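Local coordinates for protein DNA-entry nuclease inhibitor (Bacillus subtilis subsp. subtilis, PDB 4MQD) that inhibits the DNA-degrading activity of the DNA-entry nuclease and takes part in the competence of cells for transformation, at residues F61-L66 with A125-I130; T86-H91 with S101-K106. All blocks are in the same frame, centred on the assembly; numbering follows the deposited sequence.

Contact 1 of 2, residues F61-L66 with A125-I130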
# COMPACT_ATOMS: atom_id res chain seq x y z
N PHE A 61 -15.63 -5.41 -3.47
CA PHE A 61 -15.65 -4.00 -3.81
C PHE A 61 -14.61 -3.69 -4.88
O PHE A 61 -13.47 -4.14 -4.79
CB PHE A 61 -15.40 -3.14 -2.57
CG PHE A 61 -16.57 -3.06 -1.63
CD1 PHE A 61 -17.61 -2.18 -1.88
CD2 PHE A 61 -16.64 -3.88 -0.51
CE1 PHE A 61 -18.70 -2.11 -1.02
CE2 PHE A 61 -17.72 -3.81 0.35
CZ PHE A 61 -18.76 -2.93 0.09
N ILE A 62 -15.03 -2.94 -5.90
CA ILE A 62 -14.13 -2.47 -6.95
C ILE A 62 -13.82 -1.00 -6.70
O ILE A 62 -14.73 -0.17 -6.67
CB ILE A 62 -14.78 -2.60 -8.34
CG1 ILE A 62 -15.23 -4.05 -8.61
CG2 ILE A 62 -13.83 -2.11 -9.43
CD1 ILE A 62 -14.10 -5.07 -8.64
N LEU A 63 -12.54 -0.69 -6.50
CA LEU A 63 -12.07 0.70 -6.36
C LEU A 63 -11.33 1.11 -7.63
O LEU A 63 -10.17 0.73 -7.82
CB LEU A 63 -11.15 0.86 -5.15
CG LEU A 63 -11.81 1.20 -3.83
CD1 LEU A 63 -12.86 0.16 -3.46
CD2 LEU A 63 -10.77 1.33 -2.73
N PHE A 64 -12.00 1.86 -8.49
CA PHE A 64 -11.38 2.32 -9.73
C PHE A 64 -10.74 3.69 -9.52
O PHE A 64 -11.33 4.56 -8.87
CB PHE A 64 -12.40 2.38 -10.87
CG PHE A 64 -11.76 2.44 -12.22
CD1 PHE A 64 -11.27 1.29 -12.82
CD2 PHE A 64 -11.63 3.65 -12.89
CE1 PHE A 64 -10.67 1.35 -14.07
CE2 PHE A 64 -11.03 3.71 -14.13
CZ PHE A 64 -10.55 2.56 -14.73
N ARG A 65 -9.55 3.86 -10.07
CA ARG A 65 -8.80 5.12 -9.96
C ARG A 65 -8.15 5.49 -11.29
O ARG A 65 -7.80 4.62 -12.08
CB ARG A 65 -7.71 5.00 -8.90
CG ARG A 65 -8.22 4.74 -7.50
CD ARG A 65 -7.06 4.53 -6.54
NE ARG A 65 -7.52 4.19 -5.20
CZ ARG A 65 -6.72 3.91 -4.18
NH1 ARG A 65 -5.40 3.90 -4.32
NH2 ARG A 65 -7.26 3.61 -3.00
N LEU A 66 -7.98 6.79 -11.50
CA LEU A 66 -7.27 7.32 -12.66
C LEU A 66 -6.07 8.15 -12.18
O LEU A 66 -6.25 9.16 -11.49
CB LEU A 66 -8.21 8.19 -13.51
CG LEU A 66 -7.63 8.91 -14.73
CD1 LEU A 66 -6.98 7.94 -15.70
CD2 LEU A 66 -8.71 9.72 -15.42
N ALA A 125 -14.13 -6.61 3.13
CA ALA A 125 -14.59 -7.52 2.10
C ALA A 125 -13.51 -7.51 1.03
O ALA A 125 -12.75 -6.54 0.92
CB ALA A 125 -15.92 -7.07 1.53
N ASP A 126 -13.43 -8.58 0.24
CA ASP A 126 -12.42 -8.66 -0.81
C ASP A 126 -12.50 -7.41 -1.67
O ASP A 126 -13.57 -7.07 -2.18
CB ASP A 126 -12.61 -9.92 -1.65
CG ASP A 126 -12.21 -11.18 -0.92
OD1 ASP A 126 -11.70 -11.09 0.22
OD2 ASP A 126 -12.41 -12.28 -1.48
N THR A 127 -11.37 -6.72 -1.80
CA THR A 127 -11.33 -5.43 -2.47
C THR A 127 -10.32 -5.48 -3.61
O THR A 127 -9.20 -5.97 -3.45
CB THR A 127 -10.95 -4.32 -1.48
OG1 THR A 127 -11.87 -4.32 -0.39
CG2 THR A 127 -10.96 -2.95 -2.16
N TYR A 128 -10.74 -4.98 -4.77
CA TYR A 128 -9.88 -4.95 -5.95
C TYR A 128 -9.68 -3.51 -6.40
O TYR A 128 -10.62 -2.85 -6.84
CB TYR A 128 -10.48 -5.81 -7.06
CG TYR A 128 -10.52 -7.27 -6.67
CD1 TYR A 128 -9.43 -8.10 -6.91
CD2 TYR A 128 -11.62 -7.81 -6.02
CE1 TYR A 128 -9.44 -9.44 -6.53
CE2 TYR A 128 -11.65 -9.15 -5.64
CZ TYR A 128 -10.56 -9.95 -5.89
OH TYR A 128 -10.57 -11.27 -5.52
N ILE A 129 -8.45 -3.02 -6.24
CA ILE A 129 -8.10 -1.65 -6.59
C ILE A 129 -7.57 -1.64 -8.01
O ILE A 129 -6.63 -2.37 -8.33
CB ILE A 129 -7.05 -1.06 -5.63
CG1 ILE A 129 -7.56 -1.11 -4.18
CG2 ILE A 129 -6.70 0.38 -6.03
CD1 ILE A 129 -6.53 -0.69 -3.14
N ILE A 130 -8.17 -0.81 -8.86
CA ILE A 130 -7.82 -0.74 -10.27
C ILE A 130 -7.39 0.68 -10.63
O ILE A 130 -8.22 1.59 -10.65
CB ILE A 130 -9.00 -1.19 -11.15
CG1 ILE A 130 -9.46 -2.60 -10.75
CG2 ILE A 130 -8.61 -1.16 -12.63
CD1 ILE A 130 -10.78 -3.02 -11.36
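Leu63 is gripped through both its backbone polar atoms: its N donates to Tyr128 O, and its O accepts from Ile130 N at 2.7 Å in a nearly straight bond, 176° at the hydrogen. Phe61 does the same two residues earlier, giving N-H to Asp126 O and taking one from Tyr128 N, and Arg65 N closes the series on Ile130 O at 2.7 Å. One strand thus uses Phe61, Leu63 and Arg65 for every backbone bond to this partner while the other answers with Asp126, Tyr128 and Ile130, the alternation that defines parallel pairing. CA-H groups of Thr127 and Ile129 add secondary contacts to Phe61 O and Leu63 O. These are neighbouring strands of a mixed five-stranded sheet, strand 59-66 beside strand 127-134, and the only parallel pair in it; strands 6-14 and 107-116 continue the sheet beyond them.

At the start of strand 127-134, Thr127 OG1 bonds back to Ala125 O at 2.7 Å and is also hydrogen-bonded to Ser121 OG, while its methyl CG2 lies 3.9 Å from Leu63 CD1. An alanine here would probably leave Ala125 O without its hydroxyl mate and open a gap beside Leu63 CD1. Ala125 CB, in the loop before the strand, sits at the edge of the Phe61 ring, and Ile129 CG2 lies over one face of the extended Arg65 side chain's guanidinium, offset toward its rim.

The face carrying Ile62, Phe64, Tyr128 and Ile130 is largely apolar, though Tyr128 OH is hydrogen-bonded to Gln55 N. Ile130 CD1 meets Ile62 CG2 at 3.7 Å, and CG2 reaches Phe64 CE1 at 3.6 Å. Phe64 CG, anti to the backbone N (chi1 -163°), comes near Ile130 O, which lies over one ring face. Ile62 CD1 touches Tyr128 CB.

Contact 2 of 2, residues T86-H91 with S101-K106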
# COMPACT_ATOMS: atom_id res chain seq x y z
N THR A 86 -10.88 2.37 -26.54
CA THR A 86 -11.27 2.72 -27.90
C THR A 86 -12.20 3.93 -27.95
O THR A 86 -12.03 4.81 -28.79
CB THR A 86 -11.95 1.54 -28.61
OG1 THR A 86 -13.09 1.11 -27.85
CG2 THR A 86 -10.98 0.37 -28.77
N GLU A 87 -13.19 3.95 -27.05
CA GLU A 87 -14.16 5.04 -26.97
C GLU A 87 -14.30 5.50 -25.52
O GLU A 87 -14.10 4.72 -24.60
CB GLU A 87 -15.51 4.59 -27.53
CG GLU A 87 -16.36 5.70 -28.12
CD GLU A 87 -15.96 6.07 -29.54
OE1 GLU A 87 -14.75 6.08 -29.85
OE2 GLU A 87 -16.86 6.35 -30.36
N ASN A 88 -14.64 6.77 -25.33
CA ASN A 88 -14.70 7.37 -24.00
C ASN A 88 -15.66 6.62 -23.06
O ASN A 88 -16.87 6.84 -23.10
CB ASN A 88 -15.10 8.85 -24.10
CG ASN A 88 -14.82 9.63 -22.83
OD1 ASN A 88 -14.65 9.05 -21.75
ND2 ASN A 88 -14.76 10.95 -22.94
N GLY A 89 -15.09 5.74 -22.24
CA GLY A 89 -15.87 4.95 -21.28
C GLY A 89 -15.51 3.47 -21.28
O GLY A 89 -15.15 2.91 -22.31
N ILE A 90 -15.61 2.85 -20.10
CA ILE A 90 -15.38 1.41 -19.95
C ILE A 90 -16.43 0.79 -19.03
O ILE A 90 -17.15 1.51 -18.34
CB ILE A 90 -13.98 1.10 -19.38
CG1 ILE A 90 -13.80 1.77 -18.01
CG2 ILE A 90 -12.90 1.54 -20.35
CD1 ILE A 90 -12.63 1.22 -17.22
N HIS A 91 -16.49 -0.54 -19.01
CA HIS A 91 -17.32 -1.27 -18.06
C HIS A 91 -16.49 -2.25 -17.26
O HIS A 91 -15.43 -2.69 -17.70
CB HIS A 91 -18.42 -2.05 -18.79
CG HIS A 91 -19.40 -1.19 -19.52
ND1 HIS A 91 -20.17 -0.24 -18.89
CD2 HIS A 91 -19.75 -1.16 -20.83
CE1 HIS A 91 -20.95 0.35 -19.79
NE2 HIS A 91 -20.71 -0.19 -20.97
N SER A 101 -19.85 1.05 -14.65
CA SER A 101 -19.40 1.94 -15.71
C SER A 101 -18.49 3.02 -15.15
O SER A 101 -18.72 3.54 -14.06
CB SER A 101 -20.60 2.59 -16.40
OG SER A 101 -21.42 1.61 -17.01
N PHE A 102 -17.44 3.35 -15.91
CA PHE A 102 -16.47 4.36 -15.50
C PHE A 102 -16.10 5.23 -16.70
O PHE A 102 -15.71 4.73 -17.75
CB PHE A 102 -15.21 3.68 -14.94
CG PHE A 102 -15.49 2.76 -13.78
CD1 PHE A 102 -15.78 1.42 -13.99
CD2 PHE A 102 -15.49 3.24 -12.48
CE1 PHE A 102 -16.04 0.57 -12.93
CE2 PHE A 102 -15.75 2.40 -11.41
CZ PHE A 102 -16.03 1.07 -11.64
N ASP A 103 -16.25 6.54 -16.52
CA ASP A 103 -15.97 7.51 -17.58
C ASP A 103 -14.46 7.70 -17.74
O ASP A 103 -13.87 8.62 -17.18
CB ASP A 103 -16.66 8.85 -17.27
CG ASP A 103 -16.54 9.85 -18.40
OD1 ASP A 103 -16.62 9.44 -19.58
OD2 ASP A 103 -16.38 11.05 -18.11
N LEU A 104 -13.84 6.80 -18.50
CA LEU A 104 -12.41 6.85 -18.78
C LEU A 104 -12.20 7.33 -20.22
O LEU A 104 -12.80 6.78 -21.14
CB LEU A 104 -11.80 5.46 -18.59
CG LEU A 104 -10.27 5.36 -18.53
CD1 LEU A 104 -9.72 6.10 -17.32
CD2 LEU A 104 -9.85 3.90 -18.49
N PRO A 105 -11.37 8.37 -20.42
CA PRO A 105 -11.14 8.88 -21.77
C PRO A 105 -10.45 7.89 -22.72
O PRO A 105 -9.89 6.89 -22.27
CB PRO A 105 -10.23 10.10 -21.56
CG PRO A 105 -10.36 10.45 -20.12
CD PRO A 105 -10.67 9.18 -19.40
N LYS A 106 -10.51 8.18 -24.01
CA LYS A 106 -9.81 7.39 -25.02
C LYS A 106 -8.31 7.50 -24.82
O LYS A 106 -7.81 8.54 -24.39
CB LYS A 106 -10.16 7.87 -26.44
CG LYS A 106 -11.63 7.79 -26.81
CD LYS A 106 -11.84 7.95 -28.31
CE LYS A 106 -11.47 9.33 -28.83
NZ LYS A 106 -12.32 10.42 -28.26
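Ile90 lays its CG1 against Phe102 CB, 3.9 Å away, in an oblique crossing, and carries CD1 on to Leu104 CD2 at 4.1 Å. Its CG1 stands between the backbone N and the carbonyl carbon (chi1 59°), a crowded position that also brings CG1 close to Phe102 O. Ile90 and Phe102 face each other as a hydrogen-bonded pair of the antiparallel hairpin formed by strands 90-93 and 100-102, at one margin of a five-stranded antiparallel sheet. Ile90 N gives to Phe102 O at 3.0 Å, in the plane of that carbonyl, and Phe102 N returns a bond to Ile90 O with the donor tilted 30° from the carbonyl plane.

Beyond the pair the regular pattern gives way. In an inverse gamma turn centred on Asp103, Leu104 N makes a weak bond back to Phe102 O, and Leu104 O then takes a weak bond from Gly89 N, 2.7 Å long but bent. At its backbone angles any side chain at Gly89 would collide with the carbonyl oxygen of Asn88. Farther out, Lys106 and Glu87 run alongside each other in the same direction; their charged atoms do not meet, and the lysine touches with its aliphatic part, CD lying 3.2 Å from Thr86 O.

On the other face of the hairpin, the non-hydrogen-bonded pair His91 and Ser101 joins through side chains. His91 ND1 is hydrogen-bonded to Leu100 O, just outside the segment, and only weakly to Ser101 OG, which lies in the plane of the imidazole at its edge, 2.9 Å from ND1.

How the contacts relate
The two contacts belong to different sheets that pack on each other. Contact 1 is buried near the middle of the chain and holds two strands distant in sequence, whereas contact 2, with its centre about 17 Å from that of contact 1, joins the two arms of a local hairpin and is partly exposed. Their chemistry follows: regular parallel backbone bonding with a largely apolar face in the first, a short antiparallel pair running into turns, weak bonds and exposed polar and charged side chains at its rim in the second. Their apolar faces meet directly, Phe64 CB touching Phe102 CE2 at 3.4 Å, Phe64 CZ resting on Ile90 CD1, and Leu66 CD1 packing against Leu104 CD1.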